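Local coordinates for protein 2-methyl-aconitate isomerase (Shewanella oneidensis, PDB 5K87) that catalyses the cis-trans isomerisation of 2-methyl-aconitate by base-catalysed proton abstraction, a step of the 2-methylcitrate cycle that degrades propionate, at residues F255-L268 / I272-F286. The protein carries 1 engineered substitution. Sequence-based numbering, arbitrary orientation.
Sequences FETIRAHGALRMGL and IDEAASRQHTPKIAF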
loop_
_atom_site.group_PDB
_atom_site.type_symbol
_atom_site.label_atom_id
_atom_site.label_comp_id
_atom_site.label_asym_id
_atom_site.label_seq_id
_atom_site.Cartn_x
_atom_site.Cartn_y
_atom_site.Cartn_z
ATOM N N PHE A 255 -7.803 10.034 -21.148
ATOM C CA PHE A 255 -8.873 9.228 -20.565
ATOM C C PHE A 255 -9.815 10.071 -19.723
ATOM O O PHE A 255 -11.030 9.889 -19.783
ATOM C CB PHE A 255 -8.310 8.100 -19.704
ATOM C CG PHE A 255 -7.940 6.873 -20.477
ATOM C CD1 PHE A 255 -8.912 6.120 -21.115
ATOM C CD2 PHE A 255 -6.628 6.445 -20.529
ATOM C CE1 PHE A 255 -8.573 4.980 -21.815
ATOM C CE2 PHE A 255 -6.280 5.303 -21.222
ATOM C CZ PHE A 255 -7.252 4.572 -21.874
ATOM N N GLU A 256 -9.260 11.001 -18.954
ATOM C CA GLU A 256 -10.092 11.819 -18.090
ATOM C C GLU A 256 -11.026 12.737 -18.884
ATOM O O GLU A 256 -12.181 12.914 -18.508
ATOM C CB GLU A 256 -9.249 12.587 -17.068
ATOM C CG GLU A 256 -10.073 13.488 -16.134
ATOM C CD GLU A 256 -11.163 12.761 -15.339
ATOM O OE1 GLU A 256 -11.142 11.517 -15.205
ATOM O OE2 GLU A 256 -12.058 13.458 -14.823
ATOM N N THR A 257 -10.521 13.321 -19.970
ATOM C CA THR A 257 -11.354 14.176 -20.814
ATOM C C THR A 257 -12.478 13.369 -21.464
ATOM O O THR A 257 -13.617 13.820 -21.524
ATOM C CB THR A 257 -10.527 14.917 -21.887
ATOM O OG1 THR A 257 -9.495 15.685 -21.251
ATOM C CG2 THR A 257 -11.423 15.853 -22.685
ATOM N N ILE A 258 -12.159 12.166 -21.930
ATOM C CA ILE A 258 -13.165 11.297 -22.520
ATOM C C ILE A 258 -14.206 10.899 -21.465
ATOM O O ILE A 258 -15.409 10.921 -21.733
ATOM C CB ILE A 258 -12.545 10.057 -23.177
ATOM C CG1 ILE A 258 -11.581 10.475 -24.294
ATOM C CG2 ILE A 258 -13.642 9.185 -23.749
ATOM C CD1 ILE A 258 -10.698 9.350 -24.805
ATOM N N ARG A 259 -13.739 10.560 -20.262
ATOM C CA ARG A 259 -14.632 10.197 -19.165
ATOM C C ARG A 259 -15.596 11.344 -18.837
ATOM O O ARG A 259 -16.788 11.127 -18.637
ATOM C CB ARG A 259 -13.835 9.790 -17.922
ATOM C CG ARG A 259 -14.675 9.122 -16.834
ATOM C CD ARG A 259 -13.882 8.943 -15.530
ATOM N NE ARG A 259 -13.672 10.225 -14.872
ATOM C CZ ARG A 259 -14.519 10.775 -14.009
ATOM N NH1 ARG A 259 -15.630 10.153 -13.630
ATOM N NH2 ARG A 259 -14.238 11.964 -13.506
ATOM N N ALA A 260 -15.073 12.568 -18.791
ATOM C CA ALA A 260 -15.897 13.742 -18.514
ATOM C C ALA A 260 -16.970 13.933 -19.580
ATOM O O ALA A 260 -18.131 14.186 -19.271
ATOM C CB ALA A 260 -15.026 14.974 -18.424
ATOM N N HIS A 261 -16.576 13.811 -20.842
ATOM C CA HIS A 261 -17.534 13.967 -21.925
ATOM C C HIS A 261 -18.573 12.853 -21.925
ATOM O O HIS A 261 -19.744 13.090 -22.227
ATOM C CB HIS A 261 -16.817 14.094 -23.267
ATOM C CG HIS A 261 -16.278 15.466 -23.511
ATOM N ND1 HIS A 261 -15.069 15.893 -23.006
ATOM C CD2 HIS A 261 -16.810 16.527 -24.161
ATOM C CE1 HIS A 261 -14.867 17.150 -23.359
ATOM N NE2 HIS A 261 -15.908 17.557 -24.061
ATOM N N GLY A 262 -18.161 11.646 -21.551
ATOM C CA GLY A 262 -19.099 10.549 -21.412
ATOM C C GLY A 262 -20.084 10.803 -20.288
ATOM O O GLY A 262 -21.280 10.541 -20.421
ATOM N N ALA A 263 -19.589 11.329 -19.171
ATOM C CA ALA A 263 -20.451 11.649 -18.036
ATOM C C ALA A 263 -21.518 12.671 -18.414
ATOM O O ALA A 263 -22.673 12.563 -18.001
ATOM C CB ALA A 263 -19.630 12.158 -16.881
ATOM N N LEU A 264 -21.119 13.667 -19.194
ATOM C CA LEU A 264 -22.049 14.690 -19.651
ATOM C C LEU A 264 -23.081 14.078 -20.599
ATOM O O LEU A 264 -24.282 14.326 -20.471
ATOM C CB LEU A 264 -21.281 15.812 -20.351
ATOM C CG LEU A 264 -22.069 17.072 -20.713
ATOM C CD1 LEU A 264 -22.556 17.754 -19.451
ATOM C CD2 LEU A 264 -21.205 18.012 -21.527
ATOM N N ARG A 265 -22.610 13.264 -21.539
ATOM C CA ARG A 265 -23.497 12.621 -22.505
ATOM C C ARG A 265 -24.510 11.698 -21.826
ATOM O O ARG A 265 -25.650 11.567 -22.286
ATOM C CB ARG A 265 -22.684 11.855 -23.554
ATOM C CG ARG A 265 -23.517 11.215 -24.652
ATOM C CD ARG A 265 -24.191 12.261 -25.528
ATOM N NE ARG A 265 -25.149 11.655 -26.447
ATOM C CZ ARG A 265 -26.428 11.446 -26.156
ATOM N NH1 ARG A 265 -26.902 11.793 -24.967
ATOM N NH2 ARG A 265 -27.233 10.886 -27.049
ATOM N N MET A 266 -24.107 11.071 -20.725
ATOM C CA MET A 266 -24.985 10.165 -19.989
ATOM C C MET A 266 -25.990 10.906 -19.126
ATOM O O MET A 266 -26.954 10.318 -18.641
ATOM C CB MET A 266 -24.166 9.211 -19.112
ATOM C CG MET A 266 -23.355 8.209 -19.904
ATOM S SD MET A 266 -22.192 7.260 -18.917
ATOM C CE MET A 266 -23.270 6.073 -18.136
ATOM N N GLY A 267 -25.761 12.197 -18.928
ATOM C CA GLY A 267 -26.621 12.993 -18.074
ATOM C C GLY A 267 -26.266 12.886 -16.603
ATOM O O GLY A 267 -27.048 13.278 -15.736
ATOM N N LEU A 268 -25.081 12.361 -16.305
ATOM C CA LEU A 268 -24.633 12.257 -14.920
ATOM C C LEU A 268 -24.162 13.594 -14.357
ATOM O O LEU A 268 -24.215 13.821 -13.151
ATOM C CB LEU A 268 -23.518 11.220 -14.791
ATOM C CG LEU A 268 -23.948 9.778 -15.053
ATOM C CD1 LEU A 268 -22.712 8.899 -15.166
ATOM C CD2 LEU A 268 -24.853 9.280 -13.946
ATOM N N ILE A 272 -19.389 20.146 -17.979
ATOM C CA ILE A 272 -18.197 19.328 -18.158
ATOM C C ILE A 272 -17.212 19.428 -16.976
ATOM O O ILE A 272 -16.550 18.447 -16.630
ATOM C CB ILE A 272 -17.503 19.671 -19.510
ATOM C CG1 ILE A 272 -16.493 18.595 -19.896
ATOM C CG2 ILE A 272 -16.877 21.064 -19.484
ATOM C CD1 ILE A 272 -17.140 17.321 -20.379
ATOM N N ASP A 273 -17.142 20.596 -16.338
ATOM C CA ASP A 273 -16.210 20.818 -15.236
ATOM C C ASP A 273 -16.536 20.016 -13.985
ATOM O O ASP A 273 -15.690 19.889 -13.101
ATOM C CB ASP A 273 -16.191 22.295 -14.836
ATOM C CG ASP A 273 -15.464 23.170 -15.822
ATOM O OD1 ASP A 273 -15.043 22.675 -16.888
ATOM O OD2 ASP A 273 -15.322 24.374 -15.521
ATOM N N GLU A 274 -17.757 19.495 -13.896
ATOM C CA GLU A 274 -18.172 18.716 -12.731
ATOM C C GLU A 274 -17.364 17.430 -12.593
ATOM O O GLU A 274 -17.299 16.841 -11.516
ATOM C CB GLU A 274 -19.654 18.358 -12.820
ATOM C CG GLU A 274 -20.602 19.515 -12.610
ATOM C CD GLU A 274 -22.051 19.062 -12.632
ATOM O OE1 GLU A 274 -22.438 18.270 -11.746
ATOM O OE2 GLU A 274 -22.785 19.478 -13.548
ATOM N N ALA A 275 -16.737 16.988 -13.679
ATOM C CA ALA A 275 -16.008 15.727 -13.631
ATOM C C ALA A 275 -14.803 15.790 -12.700
ATOM O O ALA A 275 -14.362 14.764 -12.189
ATOM C CB ALA A 275 -15.586 15.294 -15.022
ATOM N N ALA A 276 -14.281 16.991 -12.468
ATOM C CA ALA A 276 -13.130 17.148 -11.589
ATOM C C ALA A 276 -13.425 16.671 -10.169
ATOM O O ALA A 276 -12.587 16.027 -9.542
ATOM C CB ALA A 276 -12.650 18.597 -11.579
ATOM N N SER A 277 -14.613 16.990 -9.672
ATOM C CA SER A 277 -14.981 16.614 -8.318
ATOM C C SER A 277 -15.652 15.244 -8.275
ATOM O O SER A 277 -15.642 14.579 -7.238
ATOM C CB SER A 277 -15.877 17.687 -7.683
ATOM O OG SER A 277 -15.130 18.868 -7.400
ATOM N N ARG A 278 -16.214 14.824 -9.406
ATOM C CA ARG A 278 -16.939 13.559 -9.496
ATOM C C ARG A 278 -16.034 12.526 -10.174
ATOM O O ARG A 278 -16.201 12.217 -11.354
ATOM C CB ARG A 278 -18.225 13.764 -10.303
ATOM C CG ARG A 278 -19.195 12.592 -10.291
ATOM C CD ARG A 278 -20.204 12.699 -11.428
ATOM N NE ARG A 278 -21.172 11.607 -11.407
ATOM C CZ ARG A 278 -22.420 11.728 -10.966
ATOM N NH1 ARG A 278 -23.233 10.682 -10.973
ATOM N NH2 ARG A 278 -22.855 12.899 -10.523
ATOM N N GLN A 279 -15.083 11.997 -9.415
ATOM C CA GLN A 279 -14.041 11.131 -9.966
ATOM C C GLN A 279 -14.411 9.652 -9.991
ATOM O O GLN A 279 -13.881 8.885 -10.785
ATOM C CB GLN A 279 -12.739 11.308 -9.181
ATOM C CG GLN A 279 -12.027 12.631 -9.442
ATOM C CD GLN A 279 -11.383 12.691 -10.815
ATOM O OE1 GLN A 279 -10.500 11.892 -11.138
ATOM N NE2 GLN A 279 -11.826 13.638 -11.633
ATOM N N HIS A 280 -15.314 9.256 -9.108
ATOM C CA HIS A 280 -15.599 7.843 -8.859
ATOM C C HIS A 280 -16.560 7.261 -9.881
ATOM O O HIS A 280 -16.434 6.109 -10.275
ATOM C CB HIS A 280 -16.150 7.754 -7.435
ATOM C CG HIS A 280 -16.423 6.372 -6.928
ATOM N ND1 HIS A 280 -15.699 5.251 -7.287
ATOM C CD2 HIS A 280 -17.322 5.955 -6.006
ATOM C CE1 HIS A 280 -16.170 4.201 -6.635
ATOM N NE2 HIS A 280 -17.155 4.605 -5.849
ATOM N N THR A 281 -17.508 8.065 -10.331
ATOM C CA THR A 281 -18.447 7.624 -11.348
ATOM C C THR A 281 -18.601 8.735 -12.382
ATOM O O THR A 281 -18.509 9.915 -12.036
ATOM C CB THR A 281 -19.823 7.276 -10.721
ATOM O OG1 THR A 281 -20.298 8.391 -9.955
ATOM C CG2 THR A 281 -19.718 6.079 -9.797
ATOM N N PRO A 282 -18.786 8.381 -13.660
ATOM C CA PRO A 282 -18.750 7.025 -14.211
ATOM C C PRO A 282 -17.320 6.514 -14.310
ATOM O O PRO A 282 -16.363 7.295 -14.218
ATOM C CB PRO A 282 -19.307 7.222 -15.622
ATOM C CG PRO A 282 -18.852 8.614 -15.993
ATOM C CD PRO A 282 -19.006 9.393 -14.710
ATOM N N LYS A 283 -17.183 5.209 -14.502
ATOM C CA LYS A 283 -15.900 4.612 -14.843
ATOM C C LYS A 283 -15.701 4.658 -16.355
ATOM O O LYS A 283 -16.673 4.757 -17.121
ATOM C CB LYS A 283 -15.873 3.156 -14.368
ATOM C CG LYS A 283 -16.111 2.998 -12.867
ATOM C CD LYS A 283 -15.032 3.674 -12.025
ATOM C CE LYS A 283 -15.208 3.379 -10.539
ATOM N NZ LYS A 283 -14.232 4.165 -9.711
ATOM N N ILE A 284 -14.446 4.582 -16.785
ATOM C CA ILE A 284 -14.122 4.439 -18.198
ATOM C C ILE A 284 -13.262 3.195 -18.410
ATOM O O ILE A 284 -12.383 2.881 -17.598
ATOM C CB ILE A 284 -13.444 5.716 -18.765
ATOM C CG1 ILE A 284 -13.231 5.609 -20.278
ATOM C CG2 ILE A 284 -12.162 6.061 -18.006
ATOM C CD1 ILE A 284 -12.963 6.955 -20.932
ATOM N N ALA A 285 -13.543 2.476 -19.491
ATOM C CA ALA A 285 -12.881 1.216 -19.800
ATOM C C ALA A 285 -12.716 1.065 -21.299
ATOM O O ALA A 285 -13.441 1.678 -22.090
ATOM C CB ALA A 285 -13.680 0.052 -19.244
ATOM N N PHE A 286 -11.757 0.249 -21.697
ATOM C CA PHE A 286 -11.578 -0.045 -23.110
ATOM C C PHE A 286 -11.560 -1.545 -23.368
ATOM O O PHE A 286 -11.126 -2.329 -22.516
ATOM C CB PHE A 286 -10.392 0.710 -23.739
ATOM C CG PHE A 286 -9.051 0.472 -23.090
ATOM C CD1 PHE A 286 -8.658 1.209 -21.980
ATOM C CD2 PHE A 286 -8.147 -0.426 -23.639
ATOM C CE1 PHE A 286 -7.409 1.023 -21.410
ATOM C CE2 PHE A 286 -6.897 -0.609 -23.072
ATOM C CZ PHE A 286 -6.531 0.117 -21.956
#
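Helix 255-266 packs against strand 283-286 and the loop leading into it in the β-rich PrpF fold of the DAP-epimerase clan; their segment axes approach to 8.6 Å, with 117° between N-to-C directions. A Schellman motif at Gly-267 ends the helix, and the returning chain passes so near that Ala-260 CB meets Ala-275 CB at 3.5 Å, tighter than usual. Arg-259 carries the polar centre. Its CG lies anti to the backbone N (chi1 -168°), and a bend at chi3 turns the guanidinium edge toward the loop carbonyls. Arg-259 NH1 and NH2 both donate to Arg-278 O, and Arg-259 NH1 also donates to Pro-282 O at 3.0 Å, in the carbonyl plane. Arg-259 NE and NH2 grip Glu-256 side-on, one oxygen each, in a salt bridge (NE to OE1 2.9 Å). A leucine in place of Arg-259 would probably leave the carbonyls of Arg-278 and Pro-282 without these donors and the Glu-256 carboxylate without its countercharge. Beyond this network, Pro-282 CD, after a cis peptide and one residue before substrate-binding Lys-283, lies 3.6 Å from Ala-263 CB and 3.8 Å from Leu-268 CD1. Ile-272 CD1 sits 3.6 Å from the His-261 ring centroid, just 7° off its normal, a CH-pi contact.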